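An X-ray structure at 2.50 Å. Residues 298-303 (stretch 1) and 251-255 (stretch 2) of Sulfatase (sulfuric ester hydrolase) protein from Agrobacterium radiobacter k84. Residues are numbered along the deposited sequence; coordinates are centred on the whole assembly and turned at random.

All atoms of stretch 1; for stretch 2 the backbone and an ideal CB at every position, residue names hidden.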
ATOM      1  N   ASP A 298      -8.827  13.330 -32.336  1.00 53.42           N
ATOM      2  CA  ASP A 298      -7.856  14.389 -31.982  1.00 53.86           C
ATOM      3  C   ASP A 298      -6.596  13.848 -31.290  1.00 58.40           C
ATOM      4  O   ASP A 298      -5.503  14.391 -31.478  1.00 59.62           O
ATOM      5  CB  ASP A 298      -8.525  15.480 -31.108  1.00 55.62           C
ATOM      6  CG  ASP A 298      -9.193  15.006 -29.813  1.00 73.29           C
ATOM      7  OD1 ASP A 298      -9.596  13.812 -29.736  1.00 74.83           O
ATOM      8  OD2 ASP A 298      -9.363  15.835 -28.900  1.00 83.43           O
ATOM      9  N   SER A 299      -6.754  12.763 -30.517  1.00 53.64           N
ATOM     10  CA  SER A 299      -5.680  12.089 -29.794  1.00 52.65           C
ATOM     11  C   SER A 299      -4.713  11.339 -30.718  1.00 56.49           C
ATOM     12  O   SER A 299      -3.634  10.972 -30.257  1.00 58.48           O
ATOM     13  CB  SER A 299      -6.258  11.109 -28.776  1.00 54.65           C
ATOM     14  OG  SER A 299      -7.241  11.699 -27.943  1.00 63.13           O
ATOM     15  N   PHE A 300      -5.082  11.094 -31.998  1.00 51.63           N
ATOM     16  CA  PHE A 300      -4.260  10.300 -32.925  1.00 51.24           C
ATOM     17  C   PHE A 300      -3.854  11.005 -34.219  1.00 54.45           C
ATOM     18  O   PHE A 300      -2.765  10.739 -34.735  1.00 53.70           O
ATOM     19  CB  PHE A 300      -4.950   8.963 -33.223  1.00 53.50           C
ATOM     20  CG  PHE A 300      -5.283   8.260 -31.921  1.00 54.41           C
ATOM     21  CD1 PHE A 300      -4.274   7.697 -31.137  1.00 55.53           C
ATOM     22  CD2 PHE A 300      -6.575   8.295 -31.408  1.00 55.54           C
ATOM     23  CE1 PHE A 300      -4.563   7.152 -29.885  1.00 56.05           C
ATOM     24  CE2 PHE A 300      -6.862   7.745 -30.155  1.00 57.29           C
ATOM     25  CZ  PHE A 300      -5.854   7.180 -29.404  1.00 54.56           C
ATOM     26  N   ILE A 301      -4.703  11.903 -34.736  1.00 51.68           N
ATOM     27  CA  ILE A 301      -4.423  12.685 -35.944  1.00 50.44           C
ATOM     28  C   ILE A 301      -4.550  14.170 -35.584  1.00 54.92           C
ATOM     29  O   ILE A 301      -5.537  14.566 -34.965  1.00 53.72           O
ATOM     30  CB  ILE A 301      -5.359  12.254 -37.135  1.00 52.38           C
ATOM     31  CG1 ILE A 301      -5.116  10.769 -37.577  1.00 50.94           C
ATOM     32  CG2 ILE A 301      -5.286  13.239 -38.342  1.00 51.52           C
ATOM     33  CD1 ILE A 301      -3.709  10.414 -38.271  1.00 48.93           C
ATOM     34  N   TYR A 302      -3.554  14.982 -35.964  1.00 54.25           N
ATOM     35  CA  TYR A 302      -3.576  16.417 -35.680  1.00 55.86           C
ATOM     36  C   TYR A 302      -4.786  17.084 -36.342  1.00 65.36           C
ATOM     37  O   TYR A 302      -4.915  17.065 -37.578  1.00 67.96           O
ATOM     38  CB  TYR A 302      -2.264  17.115 -36.104  1.00 56.89           C
ATOM     39  CG  TYR A 302      -2.150  18.509 -35.525  1.00 59.51           C
ATOM     40  CD1 TYR A 302      -2.739  19.601 -36.162  1.00 61.21           C
ATOM     41  CD2 TYR A 302      -1.523  18.729 -34.302  1.00 60.68           C
ATOM     42  CE1 TYR A 302      -2.683  20.879 -35.613  1.00 60.93           C
ATOM     43  CE2 TYR A 302      -1.458  20.008 -33.743  1.00 62.28           C
ATOM     44  CZ  TYR A 302      -2.035  21.080 -34.406  1.00 69.68           C
ATOM     45  OH  TYR A 302      -1.973  22.340 -33.863  1.00 69.64           O
ATOM     46  N   GLY A 303      -5.661  17.636 -35.506  1.00 61.12           N
ATOM     47  CA  GLY A 303      -6.874  18.311 -35.942  1.00 60.66           C
ATOM     48  C   GLY A 303      -8.088  17.406 -36.019  1.00 65.49           C
ATOM     49  O   GLY A 303      -9.150  17.849 -36.470  1.00 65.01           O
ATOM     50  N   UNK A 251       4.778   8.103 -30.428  1.00 48.11           N
ATOM     51  CA  UNK A 251       3.545   8.654 -29.860  1.00 46.49           C
ATOM     52  C   UNK A 251       2.849   9.553 -30.929  1.00 50.63           C
ATOM     53  O   UNK A 251       3.552  10.306 -31.632  1.00 49.07           O
ATOM     54  CB  UNK A 251       3.850   9.448 -28.588  1.00 46.49           C
ATOM     55  N   UNK A 252       1.479   9.517 -31.019  1.00 47.45           N
ATOM     56  CA  UNK A 252       0.757  10.380 -31.986  1.00 47.28           C
ATOM     57  C   UNK A 252       0.966  11.914 -31.799  1.00 55.45           C
ATOM     58  O   UNK A 252       1.525  12.319 -30.783  1.00 57.54           O
ATOM     59  CB  UNK A 252      -0.739  10.077 -31.885  1.00 47.28           C
ATOM     60  N   UNK A 253       0.577  12.824 -32.725  1.00 51.45           N
ATOM     61  CA  UNK A 253      -0.115  12.626 -34.018  1.00 51.31           C
ATOM     62  C   UNK A 253       0.620  11.712 -34.996  1.00 55.57           C
ATOM     63  O   UNK A 253       1.842  11.745 -35.089  1.00 53.93           O
ATOM     64  CB  UNK A 253      -0.334  13.983 -34.690  1.00 51.31           C
ATOM     65  N   UNK A 254      -0.139  10.854 -35.681  1.00 54.72           N
ATOM     66  CA  UNK A 254       0.413   9.930 -36.658  1.00 55.85           C
ATOM     67  C   UNK A 254       0.590  10.620 -38.035  1.00 64.19           C
ATOM     68  O   UNK A 254      -0.312  10.608 -38.882  1.00 66.09           O
ATOM     69  CB  UNK A 254      -0.493   8.704 -36.784  1.00 55.85           C
ATOM     70  N   UNK A 255       1.763  11.273 -38.201  1.00 60.30           N
ATOM     71  CA  UNK A 255       2.254  12.001 -39.371  1.00 59.94           C
ATOM     72  C   UNK A 255       3.755  11.842 -39.323  1.00 64.70           C
ATOM     73  O   UNK A 255       4.320  11.902 -38.233  1.00 64.54           O
ATOM     74  CB  UNK A 255       1.829  13.471 -39.379  1.00 59.94           C
TER

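Position 251 sets few constraints. Its CA-to-CB bond points sideways, and no atom of stretch 1 lies within 5.5 Å of the ideal CB, so stretch 1 would admit almost any side chain. The residue is H251, chi1 t; its ring ends nearer to stretch 1 but makes no contact there, and its ND1 is hydrogen-bonded elsewhere in the structure.

At 252 the CA-to-CB bond points toward stretch 1, with the ideal CB 3.4 Å from S299 O and 3.6 Å from F300 O. Two carbonyl oxygens this close leave little depth straight ahead, while the F300 ring offers an apolar surface beside them. A small or compact apolar side chain suits; phi of -60° also admits proline, and the peptide bond that follows is cis, a geometry found mostly before proline. The residue is P252. Its CG lies 3.3 Å from S299 O and 3.9 Å from F300 CD1, so the folded ring meets both backbone and aromatic surface.

The cis bond is the strongest evidence at 253: with phi of -58°, it points to proline before any contact is considered. CA-to-CB runs sideways, and the ideal CB is 3.6 Å from Y302 N, already at packing distance, so a compact group suits. P253 is the deposited residue, and its CB packs 4.0 Å from Y302 CB. The backbone is close as well: P253 CA approaches F300 O at 3.3 Å with an angle of 142° at the hydrogen, a CA-H...O contact.

Position 254 cannot be proline, because its backbone N donates a hydrogen bond to F300 O, at 2.8 Å from N to O and 164° at the hydrogen. The ideal CB points sideways, 3.7 Å from F300 O and 3.9 Å from I301 CD1. With the F300 ring also nearby, a larger apolar side chain, aliphatic or aromatic, could exploit both neighbours. The residue is F254, whose CA-to-CB bond is sideways but whose ring, at chi1 -59° (m), comes nearer, with F254 CE2 3.7 Å from F300 CD1; the approach is oblique. F254 CB remains 4.1 Å from I301 CD1. F300 thus joins the two segments through its carbonyl as well as its ring.

At 255 CA-to-CB again points sideways and the ideal CB has nothing of stretch 1 within 5.5 Å. The extended backbone (-149/139) suits most residues but not proline, whose ring holds phi near -65°. The residue is S255, whose OG is hydrogen-bonded elsewhere in the structure; S255 N gives a weak hydrogen bond to P253 O, 3.1 Å away.

Stretch 2 (251-255) HPPFS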
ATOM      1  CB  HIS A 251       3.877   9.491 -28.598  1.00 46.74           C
ATOM      2  CG  HIS A 251       2.706  10.091 -27.880  1.00 49.92           C
ATOM      3  ND1 HIS A 251       2.291   9.608 -26.658  1.00 51.76           N
ATOM      4  CD2 HIS A 251       1.943  11.162 -28.204  1.00 51.50           C
ATOM      5  CE1 HIS A 251       1.250  10.348 -26.311  1.00 51.31           C
ATOM      6  NE2 HIS A 251       1.012  11.305 -27.213  1.00 51.43           N
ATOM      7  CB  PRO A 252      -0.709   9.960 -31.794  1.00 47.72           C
ATOM      8  CG  PRO A 252      -0.768   9.379 -30.449  1.00 50.73           C
ATOM      9  CD  PRO A 252       0.526   8.687 -30.247  1.00 46.90           C
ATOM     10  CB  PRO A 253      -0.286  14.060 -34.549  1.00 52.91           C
ATOM     11  CG  PRO A 253       0.781  14.857 -33.853  1.00 56.49           C
ATOM     12  CD  PRO A 253       0.844  14.254 -32.483  1.00 51.87           C
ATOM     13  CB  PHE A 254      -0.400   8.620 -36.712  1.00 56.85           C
ATOM     14  CG  PHE A 254      -0.487   7.858 -35.403  1.00 57.48           C
ATOM     15  CD1 PHE A 254       0.667   7.513 -34.696  1.00 58.78           C
ATOM     16  CD2 PHE A 254      -1.718   7.444 -34.899  1.00 57.95           C
ATOM     17  CE1 PHE A 254       0.584   6.800 -33.498  1.00 58.11           C
ATOM     18  CE2 PHE A 254      -1.792   6.709 -33.709  1.00 59.66           C
ATOM     19  CZ  PHE A 254      -0.641   6.400 -33.017  1.00 56.59           C
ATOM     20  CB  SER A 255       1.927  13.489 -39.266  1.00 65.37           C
ATOM     21  OG  SER A 255       0.589  13.741 -38.872  1.00 80.56           O
TER
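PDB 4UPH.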